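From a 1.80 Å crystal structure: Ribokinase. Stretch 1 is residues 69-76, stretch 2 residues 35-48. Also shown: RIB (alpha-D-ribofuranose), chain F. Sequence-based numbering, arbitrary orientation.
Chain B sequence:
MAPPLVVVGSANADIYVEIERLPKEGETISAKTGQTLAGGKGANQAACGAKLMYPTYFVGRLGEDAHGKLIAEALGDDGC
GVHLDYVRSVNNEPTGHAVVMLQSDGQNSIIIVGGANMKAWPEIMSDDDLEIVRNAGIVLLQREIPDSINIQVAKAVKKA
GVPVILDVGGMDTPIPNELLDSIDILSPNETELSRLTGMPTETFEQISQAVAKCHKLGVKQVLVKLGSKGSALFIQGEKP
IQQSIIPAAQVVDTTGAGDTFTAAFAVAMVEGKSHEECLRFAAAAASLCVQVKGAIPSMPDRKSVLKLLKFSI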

# COMPACT_ATOMS: atom_id res chain seq x y z
N LYS B 69 -5.15 -8.41 6.49
CA LYS B 69 -6.45 -8.23 7.09
C LYS B 69 -7.49 -7.75 6.08
O LYS B 69 -8.65 -8.16 6.13
CB LYS B 69 -6.37 -7.23 8.25
CG LYS B 69 -7.54 -7.32 9.22
CD LYS B 69 -7.04 -7.43 10.66
CE LYS B 69 -7.96 -8.27 11.53
NZ LYS B 69 -7.39 -8.47 12.90
N LEU B 70 -7.07 -6.85 5.20
CA LEU B 70 -7.91 -6.37 4.11
C LEU B 70 -8.47 -7.55 3.31
O LEU B 70 -9.66 -7.62 3.03
CB LEU B 70 -7.10 -5.44 3.21
CG LEU B 70 -7.67 -4.98 1.87
CD1 LEU B 70 -8.89 -4.09 2.07
CD2 LEU B 70 -6.57 -4.28 1.07
N ILE B 71 -7.58 -8.46 2.96
CA ILE B 71 -7.96 -9.63 2.16
C ILE B 71 -8.96 -10.51 2.90
O ILE B 71 -10.00 -10.87 2.37
CB ILE B 71 -6.74 -10.50 1.82
CG1 ILE B 71 -5.63 -9.69 1.14
CG2 ILE B 71 -7.17 -11.71 1.01
CD1 ILE B 71 -6.04 -9.06 -0.16
N ALA B 72 -8.61 -10.85 4.14
CA ALA B 72 -9.43 -11.72 4.97
C ALA B 72 -10.83 -11.15 5.13
O ALA B 72 -11.82 -11.85 5.02
CB ALA B 72 -8.77 -11.90 6.32
N GLU B 73 -10.90 -9.84 5.38
CA GLU B 73 -12.19 -9.17 5.54
C GLU B 73 -13.03 -9.21 4.27
O GLU B 73 -14.24 -9.48 4.31
CB GLU B 73 -11.97 -7.72 5.99
CG GLU B 73 -11.51 -7.61 7.44
CD GLU B 73 -11.05 -6.21 7.83
OE1 GLU B 73 -10.93 -5.34 6.94
OE2 GLU B 73 -10.79 -5.99 9.04
N ALA B 74 -12.39 -8.95 3.14
CA ALA B 74 -13.10 -8.92 1.86
C ALA B 74 -13.66 -10.29 1.49
O ALA B 74 -14.76 -10.39 0.96
CB ALA B 74 -12.16 -8.40 0.74
N LEU B 75 -12.91 -11.35 1.81
CA LEU B 75 -13.26 -12.70 1.39
C LEU B 75 -14.20 -13.43 2.33
O LEU B 75 -14.99 -14.26 1.90
CB LEU B 75 -12.00 -13.56 1.24
CG LEU B 75 -11.02 -13.19 0.12
CD1 LEU B 75 -9.93 -14.27 0.04
CD2 LEU B 75 -11.75 -13.08 -1.20
N GLY B 76 -14.08 -13.14 3.62
CA GLY B 76 -14.72 -13.95 4.65
C GLY B 76 -16.20 -13.77 4.91
O GLY B 76 -16.97 -13.43 4.01
O5 RIB F . -6.47 -10.36 -12.36
C5 RIB F . -6.43 -9.31 -11.43
C4 RIB F . -5.36 -9.47 -10.56
O4 RIB F . -4.04 -9.64 -11.28
C3 RIB F . -5.19 -8.07 -9.82
O3 RIB F . -6.11 -8.07 -8.62
C2 RIB F . -3.96 -7.92 -9.61
O2 RIB F . -3.60 -8.01 -8.17
C1 RIB F . -3.16 -9.08 -10.49
O1 RIB F . -2.60 -10.03 -9.65
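Stretch 2 35-48: QTLAGGKGANQAAC

Stretch 1 is the end of a helix, residues 69-75, with Gly76 the first residue to leave helical angles. Stretch 2 meets it in two forms: an extended strand, 35-39, then a turn at Gly40, the N-cap, and a helix from Lys41 onward. The strand crosses the stretch 1 helix at -60°, its axis passing within 7.9 Å. The second helix runs nearly alongside, its N-to-C direction only 17° from that of the first and its axis 10.9 Å away at closest. The contact begins on the strand at Leu70 and ends on the second helix at Leu75, with Ala74 turning back to the strand in between.

Lys69 takes no part and is exposed. Leu70 opens the contact. Its CA-to-CB bond points toward stretch 2, and with chi1 t and chi2 p Leu70 CD2 lies 3.7 Å from Thr36 CG2 and 4.0 Å from Ala38 N, so the methyl rests on both side chain and backbone of the strand.

One residue on, Ile71 starts sideways, but its m, m rotamer brings the end of the side chain nearer. Ile71 CD1 reaches Ala38 CA at 4.0 Å and Gly39 N at 4.1 Å, while Ile71 CG2 lies 4.5 Å from Ala43 CB. Ile71 thus spans the turn, touching strand and second helix at once. The backbones come close here, with Ile71 CA 5.3 Å from Ala38 CA.

Ala72 and Glu73 face elsewhere. Ala74, a turn after Leu70, returns to the strand: its CB meets Ala38 CB at 3.5 Å, methyl against methyl. Ala38 is the hub of the strand side, touched by Leu70, Ile71 and Ala74, and its small side chain accompanies the close approach of the backbones.

Leu75, a turn after Ile71, moves the contact onto the second helix. In the m, t rotamer Leu75 CD1 packs 4.0 Å from Ala43 CB, and Leu75 CD2 lies 3.6 Å from Ala43 O and 3.8 Å from Ala47 CB. Ala43 and Ala47 are one turn apart, and Leu75 covers both. Gly76 makes no contact.

No hydrogen bond joins the stretches; the contact is apolar packing: leucine and isoleucine ends lie on alanines, a threonine methyl and backbone, with one close alanine pair. Beyond this packing, the sugar is bound where strand gives way to helix: Gly40 N donates to RIB O3 at 3.0 Å, and Lys41 NZ, from the first helical residue, to RIB O5 at 2.9 Å. At Gly39 an ideal CB would clash with RIB O3, whereas the backbone angles of Gly40 by themselves call for glycine.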

# COMPACT_ATOMS: atom_id res chain seq x y z
N GLN B 35 -6.42 4.36 -4.37
CA GLN B 35 -7.29 3.47 -3.63
C GLN B 35 -6.56 2.15 -3.43
O GLN B 35 -5.85 1.71 -4.32
CB GLN B 35 -8.61 3.26 -4.36
CG GLN B 35 -9.74 2.76 -3.50
CD GLN B 35 -11.08 2.80 -4.22
OE1 GLN B 35 -11.16 3.25 -5.37
NE2 GLN B 35 -12.13 2.31 -3.57
N THR B 36 -6.71 1.54 -2.26
CA THR B 36 -6.14 0.21 -2.02
C THR B 36 -7.27 -0.80 -1.90
O THR B 36 -8.16 -0.64 -1.06
CB THR B 36 -5.28 0.17 -0.74
OG1 THR B 36 -4.08 0.92 -0.96
CG2 THR B 36 -4.90 -1.28 -0.42
N LEU B 37 -7.24 -1.83 -2.75
CA LEU B 37 -8.34 -2.79 -2.80
C LEU B 37 -7.85 -4.23 -2.68
O LEU B 37 -6.70 -4.53 -2.99
CB LEU B 37 -9.13 -2.62 -4.10
CG LEU B 37 -9.90 -1.31 -4.33
CD1 LEU B 37 -10.40 -1.23 -5.76
CD2 LEU B 37 -11.07 -1.20 -3.35
N ALA B 38 -8.73 -5.10 -2.21
CA ALA B 38 -8.47 -6.52 -2.13
C ALA B 38 -8.44 -7.12 -3.53
O ALA B 38 -9.33 -6.88 -4.33
CB ALA B 38 -9.52 -7.20 -1.29
N GLY B 39 -7.41 -7.92 -3.81
CA GLY B 39 -7.28 -8.50 -5.13
C GLY B 39 -6.31 -9.66 -5.13
O GLY B 39 -6.14 -10.34 -4.12
N GLY B 40 -5.66 -9.86 -6.27
CA GLY B 40 -4.88 -11.07 -6.49
C GLY B 40 -5.72 -12.05 -7.27
O GLY B 40 -6.92 -12.22 -6.99
N LYS B 41 -5.11 -12.76 -8.22
CA LYS B 41 -5.90 -13.66 -9.08
C LYS B 41 -6.58 -14.76 -8.29
O LYS B 41 -7.72 -15.07 -8.55
CB LYS B 41 -5.02 -14.25 -10.21
CG LYS B 41 -4.67 -13.18 -11.22
CD LYS B 41 -3.69 -13.62 -12.29
CE LYS B 41 -3.36 -12.40 -13.19
NZ LYS B 41 -4.58 -11.91 -13.92
N GLY B 42 -5.90 -15.31 -7.29
CA GLY B 42 -6.48 -16.38 -6.50
C GLY B 42 -7.64 -15.88 -5.65
O GLY B 42 -8.70 -16.49 -5.64
N ALA B 43 -7.43 -14.79 -4.92
CA ALA B 43 -8.49 -14.26 -4.07
C ALA B 43 -9.67 -13.81 -4.94
O ALA B 43 -10.82 -14.00 -4.55
CB ALA B 43 -7.97 -13.08 -3.19
N ASN B 44 -9.39 -13.22 -6.09
CA ASN B 44 -10.46 -12.81 -7.01
C ASN B 44 -11.32 -13.98 -7.43
O ASN B 44 -12.54 -13.91 -7.44
CB ASN B 44 -9.91 -12.15 -8.28
CG ASN B 44 -9.36 -10.77 -8.03
OD1 ASN B 44 -9.58 -10.17 -6.98
ND2 ASN B 44 -8.67 -10.23 -9.04
N GLN B 45 -10.66 -15.07 -7.82
CA GLN B 45 -11.40 -16.24 -8.29
C GLN B 45 -12.22 -16.87 -7.17
O GLN B 45 -13.36 -17.28 -7.40
CB GLN B 45 -10.41 -17.22 -8.94
CG GLN B 45 -9.87 -16.60 -10.21
CD GLN B 45 -8.89 -17.48 -10.97
OE1 GLN B 45 -8.76 -18.67 -10.68
NE2 GLN B 45 -8.20 -16.89 -11.93
N ALA B 46 -11.66 -16.92 -5.95
CA ALA B 46 -12.41 -17.45 -4.82
C ALA B 46 -13.59 -16.55 -4.48
O ALA B 46 -14.70 -17.04 -4.22
CB ALA B 46 -11.50 -17.61 -3.60
N ALA B 47 -13.36 -15.24 -4.47
CA ALA B 47 -14.47 -14.31 -4.22
C ALA B 47 -15.60 -14.49 -5.22
O ALA B 47 -16.79 -14.49 -4.86
CB ALA B 47 -13.99 -12.87 -4.23
N CYS B 48 -15.24 -14.67 -6.48
CA CYS B 48 -16.24 -14.89 -7.52
C CYS B 48 -17.08 -16.13 -7.27
O CYS B 48 -18.31 -16.08 -7.27
CB CYS B 48 -15.55 -14.98 -8.88
SG CYS B 48 -16.67 -15.39 -10.23